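Local atomic coordinates of glycerol trinitrate reductase (Agrobacterium tumefaciens, PDB entry 5EPD), a protein that probably acts as an FMN-dependent oxidoreductase of the old yellow enzyme family that reduces glycerol trinitrate. Residues Thr30-Ile35 with Ala331-Phe336; Asp191-His196 with Ala234-Glu239; Asn224-Met229 with Asp268-Lys273. All coordinates share one frame; numbering follows the deposited sequence.

Interaction 1 (Thr30-Ile35 with Ala331-Phe336); sequences TSLGAI and ADLIAF
Leu333 carries this contact from one side, and Thr30 and Leu32 meet it from the other. The interaction is apolar throughout. No hydrogen bond runs between Thr30-Ile35 and Ala331-Phe336. The closer touch is methyl on methyl: Thr30 CG2 lies 3.9 Å from Leu333 CD2. The two side chains cross at a slant, with one methyl of each at the touch. The looser touch joins Leu32 CD1 to Leu333 CD1 at 4.5 Å. The two methyls of Leu333 have different partners, CD2 Thr30 and CD1 Leu32.

Torsions explain this split. In Leu333, chi1 of -52° sends CG toward the hairpin, and chi2 of 174° sets CD1 and CD2 on their separate partners. In Thr30, OG1 is anti to the backbone N (chi1 173°). This leaves CG2 to face Leu333.

Polar groups act within or beside the segments. Leu32 N donates to Ile35 O at 3.0 Å, a backbone bond that closes the turn between strands 30-31 and 36-37. Asp332 OD1 forms a salt bridge with Arg304, and OD2 accepts from the backbone N of Tyr311.

The antiparallel hairpin of strands 30-31 and 36-37 precedes the first barrel strand. Here it lies against the N-terminal end of strand 333-336, the last strand of the TIM barrel. This is consistent with the N-terminal hairpin that closes the barrel bottom in old yellow enzymes. Leu37 of the hairpin touches all three contact residues. Strand 310-313 adds Thr310 beside Leu32 and Leu333, while Val42 of strand 41-43 also packs on Leu333.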
ATOM      1  N   THR A  30      13.996 -12.801  -9.785  1.00 40.88           N
ATOM      2  CA  THR A  30      14.783 -11.619  -9.584  1.00 41.24           C
ATOM      3  C   THR A  30      14.888 -11.456  -8.090  1.00 41.25           C
ATOM      4  O   THR A  30      14.329 -12.268  -7.333  1.00 38.42           O
ATOM      5  CB  THR A  30      14.164 -10.397 -10.297  1.00 40.23           C
ATOM      6  OG1 THR A  30      14.884  -9.228  -9.929  1.00 40.79           O
ATOM      7  CG2 THR A  30      12.687 -10.228  -9.955  1.00 40.54           C
ATOM      8  N   SER A  31      15.654 -10.467  -7.656  1.00 40.32           N
ATOM      9  CA  SER A  31      15.786 -10.248  -6.225  1.00 45.51           C
ATOM     10  C   SER A  31      15.328  -8.847  -5.881  1.00 43.78           C
ATOM     11  O   SER A  31      15.376  -7.930  -6.698  1.00 44.75           O
ATOM     12  CB  SER A  31      17.220 -10.490  -5.757  1.00 46.09           C
ATOM     13  OG  SER A  31      18.104  -9.804  -6.610  1.00 48.04           O
ATOM     14  N   LEU A  32      14.840  -8.713  -4.668  1.00 45.51           N
ATOM     15  CA  LEU A  32      14.434  -7.439  -4.132  1.00 48.97           C
ATOM     16  C   LEU A  32      15.173  -7.318  -2.814  1.00 48.87           C
ATOM     17  O   LEU A  32      14.973  -8.143  -1.924  1.00 44.75           O
ATOM     18  CB  LEU A  32      12.920  -7.423  -3.910  1.00 50.22           C
ATOM     19  CG  LEU A  32      12.368  -6.138  -3.297  1.00 51.33           C
ATOM     20  CD1 LEU A  32      12.577  -4.970  -4.255  1.00 50.11           C
ATOM     21  CD2 LEU A  32      10.898  -6.336  -2.937  1.00 52.28           C
ATOM     22  N   GLY A  33      16.030  -6.306  -2.697  1.00 53.04           N
ATOM     23  CA  GLY A  33      16.862  -6.136  -1.514  1.00 55.79           C
ATOM     24  C   GLY A  33      17.430  -7.482  -1.123  1.00 58.40           C
ATOM     25  O   GLY A  33      18.070  -8.157  -1.939  1.00 55.74           O
ATOM     26  N   ALA A  34      17.149  -7.888   0.114  1.00 62.87           N
ATOM     27  CA  ALA A  34      17.540  -9.209   0.613  1.00 68.58           C
ATOM     28  C   ALA A  34      16.946 -10.377  -0.216  1.00 70.37           C
ATOM     29  O   ALA A  34      17.682 -11.171  -0.811  1.00 69.26           O
ATOM     30  CB  ALA A  34      17.149  -9.346   2.085  1.00 66.80           C
ATOM     31  N   ILE A  35      15.619 -10.450  -0.273  1.00 68.02           N
ATOM     32  CA  ILE A  35      14.931 -11.639  -0.792  1.00 67.44           C
ATOM     33  C   ILE A  35      15.040 -11.911  -2.305  1.00 63.31           C
ATOM     34  O   ILE A  35      15.572 -11.112  -3.085  1.00 57.52           O
ATOM     35  CB  ILE A  35      13.442 -11.641  -0.382  1.00 72.91           C
ATOM     36  CG1 ILE A  35      12.674 -10.520  -1.099  1.00 74.12           C
ATOM     37  CG2 ILE A  35      13.318 -11.550   1.138  1.00 77.76           C
ATOM     38  CD1 ILE A  35      11.288 -10.271  -0.543  1.00 74.94           C
ATOM     39  N   ALA A 331      11.243   0.223 -15.363  1.00 41.38           N
ATOM     40  CA  ALA A 331      10.950  -0.413 -14.077  1.00 38.60           C
ATOM     41  C   ALA A 331      11.583  -1.770 -13.991  1.00 38.27           C
ATOM     42  O   ALA A 331      11.974  -2.356 -15.005  1.00 36.07           O
ATOM     43  CB  ALA A 331       9.453  -0.554 -13.868  1.00 39.13           C
ATOM     44  N   ASP A 332      11.646  -2.272 -12.762  1.00 37.22           N
ATOM     45  CA  ASP A 332      12.180  -3.607 -12.460  1.00 35.16           C
ATOM     46  C   ASP A 332      11.073  -4.636 -12.152  1.00 33.90           C
ATOM     47  O   ASP A 332      11.247  -5.827 -12.399  1.00 32.80           O
ATOM     48  CB  ASP A 332      13.098  -3.476 -11.258  1.00 35.32           C
ATOM     49  CG  ASP A 332      14.118  -2.373 -11.440  1.00 36.02           C
ATOM     50  OD1 ASP A 332      14.837  -2.447 -12.459  1.00 32.96           O
ATOM     51  OD2 ASP A 332      14.166  -1.429 -10.601  1.00 32.98           O
ATOM     52  N   LEU A 333       9.957  -4.164 -11.584  1.00 31.44           N
ATOM     53  CA  LEU A 333       8.786  -4.986 -11.297  1.00 30.33           C
ATOM     54  C   LEU A 333       7.531  -4.240 -11.771  1.00 33.78           C
ATOM     55  O   LEU A 333       7.525  -3.001 -11.888  1.00 33.98           O
ATOM     56  CB  LEU A 333       8.704  -5.255  -9.801  1.00 29.22           C
ATOM     57  CG  LEU A 333       9.976  -5.813  -9.157  1.00 29.40           C
ATOM     58  CD1 LEU A 333       9.815  -5.902  -7.650  1.00 29.98           C
ATOM     59  CD2 LEU A 333      10.287  -7.190  -9.731  1.00 31.04           C
ATOM     60  N   ILE A 334       6.471  -4.980 -12.074  1.00 35.56           N
ATOM     61  CA  ILE A 334       5.213  -4.339 -12.411  1.00 37.12           C
ATOM     62  C   ILE A 334       4.114  -4.930 -11.527  1.00 35.96           C
ATOM     63  O   ILE A 334       4.027  -6.151 -11.348  1.00 31.10           O
ATOM     64  CB  ILE A 334       4.914  -4.347 -13.927  1.00 42.40           C
ATOM     65  CG1 ILE A 334       3.437  -4.057 -14.200  1.00 45.75           C
ATOM     66  CG2 ILE A 334       5.290  -5.671 -14.553  1.00 48.71           C
ATOM     67  CD1 ILE A 334       3.210  -3.057 -15.318  1.00 50.80           C
ATOM     68  N   ALA A 335       3.332  -4.018 -10.924  1.00 33.90           N
ATOM     69  CA  ALA A 335       2.296  -4.363  -9.974  1.00 30.40           C
ATOM     70  C   ALA A 335       0.965  -4.235 -10.678  1.00 29.49           C
ATOM     71  O   ALA A 335       0.723  -3.222 -11.304  1.00 28.17           O
ATOM     72  CB  ALA A 335       2.359  -3.449  -8.766  1.00 29.77           C
ATOM     73  N   PHE A 336       0.135  -5.281 -10.565  1.00 29.65           N
ATOM     74  CA  PHE A 336      -1.216  -5.378 -11.135  1.00 28.86           C
ATOM     75  C   PHE A 336      -2.202  -5.381  -9.986  1.00 28.10           C
ATOM     76  O   PHE A 336      -1.962  -6.027  -8.958  1.00 28.40           O
ATOM     77  CB  PHE A 336      -1.386  -6.708 -11.888  1.00 30.18           C
ATOM     78  CG  PHE A 336      -0.514  -6.843 -13.096  1.00 31.12           C
ATOM     79  CD1 PHE A 336       0.813  -7.206 -12.965  1.00 30.78           C
ATOM     80  CD2 PHE A 336      -1.017  -6.592 -14.368  1.00 33.88           C
ATOM     81  CE1 PHE A 336       1.625  -7.316 -14.072  1.00 32.61           C
ATOM     82  CE2 PHE A 336      -0.204  -6.693 -15.487  1.00 34.15           C
ATOM     83  CZ  PHE A 336       1.122  -7.051 -15.337  1.00 33.48           C
TER

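Interaction 2 (Asp191-His196 with Ala234-Glu239); sequences DGVEVH and AAVAQE
Val236 of helix 227-240 meets Val193 and Val195 of strand 193-196, and these three side chains make the whole contact. The tighter meeting is tip to tip: Val193 CG2 and Val236 CG1 are 3.6 Å apart. The second is looser, with Val195 CG2 at 4.3 Å from Val236 CG2. Each methyl of Val236 therefore has its own valine. In Val236, CG1 is anti to the backbone N (chi1 168°) and CG2 is anti to the carbonyl carbon. Both branches are thereby spread along the strand.

The strand sets the spacing. Val193 and Val195 are two residues apart, so both point their CB atoms to the helix. Glu194 between them points the other way, into the barrel. There its OE2 is hydrogen-bonded to Tyr281 and His283.

Further out, helix 171-187 closes one flank: Ser185 touches Val193 and Ala182 touches Val236. Strand 245-249 closes another, with Thr245 on Val236 and Ile247 on Val195. Backbone bonds between Val193 and both Arg244 and Gly246 hold the strand beside strand 245-249.

Helix 227-240 belongs to the beta-alpha-beta crossover between the parallel neighbours 193-196 and 245-249, and lies on the outer surface of the TIM barrel sheet. The chemistry across the contact is purely apolar, and no hydrogen bond crosses it. Between these two segments the packing probably rests on shape and the exclusion of water, while Glu239, one turn further along the helix, adds a salt bridge to Arg179 of helix 171-187. The polar groups of the strand's inward side are kept apart from this layer.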
ATOM      1  N   ASP A 191       8.019 -10.582   4.862  1.00 35.32           N
ATOM      2  CA  ASP A 191       9.334 -10.467   4.232  1.00 36.75           C
ATOM      3  C   ASP A 191       9.818  -9.009   4.160  1.00 36.57           C
ATOM      4  O   ASP A 191      10.933  -8.749   3.732  1.00 35.98           O
ATOM      5  CB  ASP A 191       9.274 -11.098   2.834  1.00 37.78           C
ATOM      6  CG  ASP A 191       8.764 -12.530   2.877  1.00 39.55           C
ATOM      7  OD1 ASP A 191       9.405 -13.332   3.577  1.00 42.76           O
ATOM      8  OD2 ASP A 191       7.701 -12.856   2.282  1.00 37.16           O
ATOM      9  N   GLY A 192       8.962  -8.081   4.582  1.00 36.34           N
ATOM     10  CA  GLY A 192       9.290  -6.661   4.667  1.00 38.66           C
ATOM     11  C   GLY A 192       7.996  -5.852   4.747  1.00 37.81           C
ATOM     12  O   GLY A 192       6.907  -6.424   4.872  1.00 35.94           O
ATOM     13  N   VAL A 193       8.124  -4.530   4.652  1.00 35.77           N
ATOM     14  CA  VAL A 193       6.971  -3.626   4.650  1.00 36.40           C
ATOM     15  C   VAL A 193       7.021  -2.597   3.534  1.00 34.59           C
ATOM     16  O   VAL A 193       8.086  -2.317   2.950  1.00 35.97           O
ATOM     17  CB  VAL A 193       6.851  -2.836   5.961  1.00 37.43           C
ATOM     18  CG1 VAL A 193       6.705  -3.793   7.141  1.00 37.36           C
ATOM     19  CG2 VAL A 193       8.053  -1.905   6.133  1.00 38.47           C
ATOM     20  N   GLU A 194       5.854  -2.020   3.270  1.00 31.49           N
ATOM     21  CA  GLU A 194       5.718  -0.933   2.316  1.00 29.07           C
ATOM     22  C   GLU A 194       4.980   0.229   3.000  1.00 28.23           C
ATOM     23  O   GLU A 194       3.816   0.141   3.312  1.00 28.20           O
ATOM     24  CB  GLU A 194       4.951  -1.387   1.078  1.00 29.54           C
ATOM     25  CG  GLU A 194       4.845  -0.270   0.070  1.00 32.37           C
ATOM     26  CD  GLU A 194       4.102  -0.649  -1.170  1.00 33.37           C
ATOM     27  OE1 GLU A 194       2.951  -0.169  -1.322  1.00 34.90           O
ATOM     28  OE2 GLU A 194       4.676  -1.403  -1.987  1.00 35.52           O
ATOM     29  N   VAL A 195       5.680   1.324   3.229  1.00 29.53           N
ATOM     30  CA  VAL A 195       5.100   2.529   3.826  1.00 27.59           C
ATOM     31  C   VAL A 195       4.072   3.114   2.840  1.00 27.23           C
ATOM     32  O   VAL A 195       4.405   3.380   1.670  1.00 26.82           O
ATOM     33  CB  VAL A 195       6.239   3.546   4.171  1.00 26.56           C
ATOM     34  CG1 VAL A 195       5.692   4.894   4.649  1.00 27.35           C
ATOM     35  CG2 VAL A 195       7.165   2.950   5.231  1.00 27.37           C
ATOM     36  N   HIS A 196       2.824   3.298   3.276  1.00 26.26           N
ATOM     37  CA  HIS A 196       1.837   3.911   2.367  1.00 26.68           C
ATOM     38  C   HIS A 196       2.018   5.463   2.312  1.00 27.80           C
ATOM     39  O   HIS A 196       1.481   6.227   3.159  1.00 27.97           O
ATOM     40  CB  HIS A 196       0.389   3.504   2.732  1.00 25.97           C
ATOM     41  CG  HIS A 196      -0.601   3.648   1.600  1.00 24.22           C
ATOM     42  ND1 HIS A 196      -0.347   4.383   0.455  1.00 23.28           N
ATOM     43  CD2 HIS A 196      -1.859   3.162   1.460  1.00 23.05           C
ATOM     44  CE1 HIS A 196      -1.393   4.323  -0.351  1.00 23.73           C
ATOM     45  NE2 HIS A 196      -2.326   3.586   0.237  1.00 23.01           N
ATOM     46  N   ALA A 234      12.660   6.550   7.375  1.00 32.94           N
ATOM     47  CA  ALA A 234      13.973   6.433   8.029  1.00 35.52           C
ATOM     48  C   ALA A 234      13.911   5.578   9.313  1.00 37.62           C
ATOM     49  O   ALA A 234      14.806   4.749   9.570  1.00 36.82           O
ATOM     50  CB  ALA A 234      14.531   7.831   8.334  1.00 36.81           C
ATOM     51  N   ALA A 235      12.851   5.792  10.107  1.00 38.44           N
ATOM     52  CA  ALA A 235      12.631   5.047  11.344  1.00 37.57           C
ATOM     53  C   ALA A 235      12.290   3.587  11.077  1.00 39.70           C
ATOM     54  O   ALA A 235      12.746   2.708  11.798  1.00 43.15           O
ATOM     55  CB  ALA A 235      11.538   5.699  12.159  1.00 36.99           C
ATOM     56  N   VAL A 236      11.474   3.334  10.057  1.00 40.21           N
ATOM     57  CA  VAL A 236      11.127   1.978   9.668  1.00 42.47           C
ATOM     58  C   VAL A 236      12.369   1.265   9.140  1.00 44.16           C
ATOM     59  O   VAL A 236      12.635   0.132   9.510  1.00 42.50           O
ATOM     60  CB  VAL A 236      10.004   1.961   8.598  1.00 43.55           C
ATOM     61  CG1 VAL A 236       9.846   0.572   7.984  1.00 44.68           C
ATOM     62  CG2 VAL A 236       8.684   2.418   9.198  1.00 43.19           C
ATOM     63  N   ALA A 237      13.126   1.939   8.277  1.00 47.29           N
ATOM     64  CA  ALA A 237      14.351   1.367   7.727  1.00 50.63           C
ATOM     65  C   ALA A 237      15.360   1.008   8.820  1.00 53.10           C
ATOM     66  O   ALA A 237      16.031  -0.015   8.721  1.00 51.19           O
ATOM     67  CB  ALA A 237      14.979   2.319   6.716  1.00 50.62           C
ATOM     68  N   GLN A 238      15.466   1.838   9.859  1.00 57.64           N
ATOM     69  CA  GLN A 238      16.414   1.562  10.953  1.00 59.50           C
ATOM     70  C   GLN A 238      15.965   0.384  11.799  1.00 57.94           C
ATOM     71  O   GLN A 238      16.761  -0.502  12.106  1.00 61.77           O
ATOM     72  CB  GLN A 238      16.637   2.784  11.847  1.00 62.15           C
ATOM     73  CG  GLN A 238      18.007   3.424  11.686  1.00 65.54           C
ATOM     74  CD  GLN A 238      18.324   4.338  12.841  1.00 71.42           C
ATOM     75  OE1 GLN A 238      18.519   5.543  12.662  1.00 75.06           O
ATOM     76  NE2 GLN A 238      18.336   3.780  14.047  1.00 70.29           N
ATOM     77  N   GLU A 239      14.691   0.381  12.164  1.00 50.97           N
ATOM     78  CA  GLU A 239      14.122  -0.692  12.945  1.00 50.15           C
ATOM     79  C   GLU A 239      14.386  -2.067  12.343  1.00 51.74           C
ATOM     80  O   GLU A 239      14.755  -2.986  13.075  1.00 56.54           O
ATOM     81  CB  GLU A 239      12.609  -0.496  13.080  1.00 49.97           C
ATOM     82  CG  GLU A 239      11.889  -1.562  13.918  1.00 49.78           C
ATOM     83  CD  GLU A 239      12.371  -1.612  15.355  1.00 47.10           C
ATOM     84  OE1 GLU A 239      12.771  -0.550  15.869  1.00 43.71           O
ATOM     85  OE2 GLU A 239      12.344  -2.708  15.965  1.00 47.07           O
TER

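Interaction 3 (Asn224-Met229 with Asp268-Lys273); sequences NRARLM and DYIVDK
Met229 reaches Ile270 with an extended side chain. Its CG is anti to the backbone N (chi1 -175°) and the chain stays extended through chi2, 180°. This carries SD to Ile270 CG2, 4.0 Å away. The bend at chi3 turns only the terminal CE. The methionine and isoleucine side chains cross at about a right angle. In Ile270, CG1 is anti to the carbonyl carbon, which turns that branch to Ala226 instead. The two branches of Ile270 thus serve different partners.

Ala226 is the common point. Its CB lies 3.7 Å from Ile270 CG1 and 3.8 Å from Tyr269 CE2. The methyl comes to the edge of the tyrosine ring, near the ring plane, and not over a face. One face of that ring instead carries Lys273 CG, 3.7 Å above the plane and offset toward the rim. Lys273 belongs to the same helix as the ring, one turn on.

The small side chain of Ala226 goes with a close approach of the backbones. The CA atoms of Ala226 and Ile270 are 6.4 Å apart. Ala226 lies near the junction of helices 222-225 and 227-240, and helix 263-276 packs against that point. Val222 and Glu223 also touch Tyr269, while Ala207 of helix 202-207 touches Met229.

Charged groups stay at the margins. Asp272 makes a salt bridge with Arg306. Arg225 binds Gln266 through NE, a further link between the two helical regions.

Two successive helical regions of the TIM barrel's outer layer are joined here. No hydrogen bond crosses between Asn224-Met229 and Asp268-Lys273. The segments are therefore fitted to each other mainly by shape, and the polar link from Arg225 to Gln266 lies outside the apolar patch.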
ATOM      1  N   ASN A 224      10.088  20.786   4.201  1.00 34.23           N
ATOM      2  CA  ASN A 224       9.243  20.633   5.350  1.00 34.37           C
ATOM      3  C   ASN A 224       8.074  19.716   5.116  1.00 34.39           C
ATOM      4  O   ASN A 224       7.798  18.869   5.965  1.00 33.93           O
ATOM      5  CB  ASN A 224       8.721  21.990   5.771  1.00 36.87           C
ATOM      6  CG  ASN A 224       9.750  22.762   6.542  1.00 38.62           C
ATOM      7  OD1 ASN A 224      10.923  22.364   6.593  1.00 37.96           O
ATOM      8  ND2 ASN A 224       9.324  23.846   7.185  1.00 39.47           N
ATOM      9  N   ARG A 225       7.371  19.911   3.995  1.00 32.92           N
ATOM     10  CA  ARG A 225       6.229  19.054   3.611  1.00 32.12           C
ATOM     11  C   ARG A 225       6.639  17.573   3.521  1.00 33.74           C
ATOM     12  O   ARG A 225       5.874  16.659   3.866  1.00 32.52           O
ATOM     13  CB  ARG A 225       5.623  19.527   2.273  1.00 29.93           C
ATOM     14  CG  ARG A 225       4.649  20.691   2.425  1.00 29.84           C
ATOM     15  CD  ARG A 225       3.785  20.871   1.180  1.00 29.09           C
ATOM     16  NE  ARG A 225       4.661  21.044   0.035  1.00 28.35           N
ATOM     17  CZ  ARG A 225       5.230  22.197  -0.316  1.00 27.77           C
ATOM     18  NH1 ARG A 225       4.986  23.321   0.362  1.00 28.38           N
ATOM     19  NH2 ARG A 225       6.045  22.234  -1.367  1.00 27.26           N
ATOM     20  N   ALA A 226       7.873  17.365   3.076  1.00 33.97           N
ATOM     21  CA  ALA A 226       8.435  16.041   2.890  1.00 33.83           C
ATOM     22  C   ALA A 226       8.949  15.397   4.179  1.00 34.13           C
ATOM     23  O   ALA A 226       9.304  14.218   4.162  1.00 33.25           O
ATOM     24  CB  ALA A 226       9.564  16.117   1.869  1.00 33.24           C
ATOM     25  N   ARG A 227       8.965  16.140   5.290  1.00 34.80           N
ATOM     26  CA  ARG A 227       9.662  15.690   6.517  1.00 34.63           C
ATOM     27  C   ARG A 227       9.031  14.502   7.204  1.00 31.93           C
ATOM     28  O   ARG A 227       9.738  13.631   7.678  1.00 31.30           O
ATOM     29  CB  ARG A 227       9.797  16.820   7.550  1.00 35.05           C
ATOM     30  CG  ARG A 227      10.684  16.460   8.754  1.00 35.27           C
ATOM     31  CD  ARG A 227      10.867  17.636   9.706  1.00 35.01           C
ATOM     32  NE  ARG A 227      10.992  18.930   9.001  1.00 37.74           N
ATOM     33  CZ  ARG A 227      12.093  19.376   8.361  1.00 40.17           C
ATOM     34  NH1 ARG A 227      13.200  18.638   8.291  1.00 39.93           N
ATOM     35  NH2 ARG A 227      12.099  20.576   7.766  1.00 40.26           N
ATOM     36  N   LEU A 228       7.715  14.466   7.308  1.00 31.06           N
ATOM     37  CA  LEU A 228       7.110  13.330   8.007  1.00 29.72           C
ATOM     38  C   LEU A 228       7.347  12.048   7.216  1.00 30.75           C
ATOM     39  O   LEU A 228       7.810  11.057   7.785  1.00 35.09           O
ATOM     40  CB  LEU A 228       5.627  13.544   8.265  1.00 28.13           C
ATOM     41  CG  LEU A 228       4.936  12.506   9.147  1.00 26.81           C
ATOM     42  CD1 LEU A 228       5.541  12.494  10.545  1.00 26.63           C
ATOM     43  CD2 LEU A 228       3.446  12.774   9.192  1.00 25.45           C
ATOM     44  N   MET A 229       7.087  12.074   5.906  1.00 31.27           N
ATOM     45  CA  MET A 229       7.255  10.869   5.067  1.00 31.44           C
ATOM     46  C   MET A 229       8.659  10.286   5.219  1.00 32.23           C
ATOM     47  O   MET A 229       8.824   9.078   5.409  1.00 32.54           O
ATOM     48  CB  MET A 229       6.968  11.172   3.572  1.00 31.91           C
ATOM     49  CG  MET A 229       6.991   9.940   2.643  1.00 31.34           C
ATOM     50  SD  MET A 229       6.642  10.335   0.910  1.00 30.74           S
ATOM     51  CE  MET A 229       4.926  10.875   1.009  1.00 33.24           C
ATOM     52  N   ASP A 268      10.975  14.750  -6.908  1.00 32.07           N
ATOM     53  CA  ASP A 268      12.421  14.660  -7.159  1.00 32.33           C
ATOM     54  C   ASP A 268      13.174  14.755  -5.828  1.00 31.64           C
ATOM     55  O   ASP A 268      14.119  13.981  -5.581  1.00 29.94           O
ATOM     56  CB  ASP A 268      12.912  15.803  -8.053  1.00 33.04           C
ATOM     57  CG  ASP A 268      12.502  15.646  -9.487  1.00 34.10           C
ATOM     58  OD1 ASP A 268      12.055  14.548  -9.892  1.00 37.63           O
ATOM     59  OD2 ASP A 268      12.636  16.638 -10.222  1.00 34.90           O
ATOM     60  N   TYR A 269      12.761  15.718  -4.994  1.00 29.28           N
ATOM     61  CA  TYR A 269      13.325  15.872  -3.646  1.00 31.65           C
ATOM     62  C   TYR A 269      13.157  14.612  -2.784  1.00 31.42           C
ATOM     63  O   TYR A 269      14.142  14.053  -2.267  1.00 31.55           O
ATOM     64  CB  TYR A 269      12.700  17.072  -2.908  1.00 32.93           C
ATOM     65  CG  TYR A 269      13.281  17.213  -1.512  1.00 36.02           C
ATOM     66  CD1 TYR A 269      14.549  17.762  -1.329  1.00 36.25           C
ATOM     67  CD2 TYR A 269      12.596  16.742  -0.377  1.00 37.03           C
ATOM     68  CE1 TYR A 269      15.115  17.878  -0.064  1.00 37.75           C
ATOM     69  CE2 TYR A 269      13.156  16.853   0.900  1.00 37.26           C
ATOM     70  CZ  TYR A 269      14.421  17.427   1.054  1.00 38.70           C
ATOM     71  OH  TYR A 269      15.021  17.569   2.302  1.00 34.98           O
ATOM     72  N   ILE A 270      11.894  14.187  -2.639  1.00 32.84           N
ATOM     73  CA  ILE A 270      11.536  12.987  -1.863  1.00 30.99           C
ATOM     74  C   ILE A 270      12.298  11.748  -2.339  1.00 30.39           C
ATOM     75  O   ILE A 270      12.822  10.993  -1.518  1.00 30.64           O
ATOM     76  CB  ILE A 270       9.999  12.728  -1.864  1.00 28.99           C
ATOM     77  CG1 ILE A 270       9.316  13.684  -0.877  1.00 27.82           C
ATOM     78  CG2 ILE A 270       9.668  11.283  -1.465  1.00 28.54           C
ATOM     79  CD1 ILE A 270       7.885  14.030  -1.235  1.00 28.40           C
ATOM     80  N   VAL A 271      12.371  11.525  -3.647  1.00 29.81           N
ATOM     81  CA  VAL A 271      13.094  10.322  -4.139  1.00 31.59           C
ATOM     82  C   VAL A 271      14.611  10.437  -3.937  1.00 32.17           C
ATOM     83  O   VAL A 271      15.239   9.452  -3.588  1.00 33.37           O
ATOM     84  CB  VAL A 271      12.711   9.929  -5.593  1.00 31.41           C
ATOM     85  CG1 VAL A 271      13.636   8.839  -6.156  1.00 31.30           C
ATOM     86  CG2 VAL A 271      11.259   9.445  -5.632  1.00 30.96           C
ATOM     87  N   ASP A 272      15.185  11.625  -4.110  1.00 34.44           N
ATOM     88  CA  ASP A 272      16.595  11.849  -3.730  1.00 38.29           C
ATOM     89  C   ASP A 272      16.847  11.412  -2.286  1.00 36.86           C
ATOM     90  O   ASP A 272      17.777  10.671  -1.983  1.00 34.95           O
ATOM     91  CB  ASP A 272      16.973  13.339  -3.837  1.00 40.54           C
ATOM     92  CG  ASP A 272      17.147  13.812  -5.269  1.00 42.79           C
ATOM     93  OD1 ASP A 272      17.483  12.977  -6.149  1.00 39.20           O
ATOM     94  OD2 ASP A 272      16.941  15.037  -5.499  1.00 41.94           O
ATOM     95  N   LYS A 273      16.013  11.914  -1.391  1.00 38.52           N
ATOM     96  CA  LYS A 273      16.133  11.589   0.018  1.00 40.35           C
ATOM     97  C   LYS A 273      15.853  10.108   0.331  1.00 39.16           C
ATOM     98  O   LYS A 273      16.500   9.512   1.206  1.00 37.13           O
ATOM     99  CB  LYS A 273      15.201  12.500   0.802  1.00 43.58           C
ATOM    100  CG  LYS A 273      15.724  13.926   0.862  1.00 47.97           C
ATOM    101  CD  LYS A 273      16.813  14.030   1.927  1.00 51.95           C
ATOM    102  CE  LYS A 273      17.295  15.455   2.132  1.00 55.17           C
ATOM    103  NZ  LYS A 273      18.575  15.722   1.422  1.00 55.28           N
TER

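The three interactions lie around one TIM barrel. Interaction 1 joins positions near the two ends of the barrel sequence, and interactions 2 and 3 are nested inside the long loop it closes. Interactions 2 and 3 alternate along the chain: 191-196, 224-229, 234-239, 268-273. They share helix 227-240, which packs on strand 193-196 in one and meets helix 263-276 in the other. Their centres are 16 Å apart. Interactions 1 and 2 are also 16 Å apart between centres, and Ile35 CD1 touches Asp191 CB at 4.0 Å. Both involve the barrel sheet. Interactions 1 and 3 have centres 23 Å apart and nearest atoms about 11 Å apart. Together the contacts tie N-terminal hairpin, strands and outer helices into one barrel.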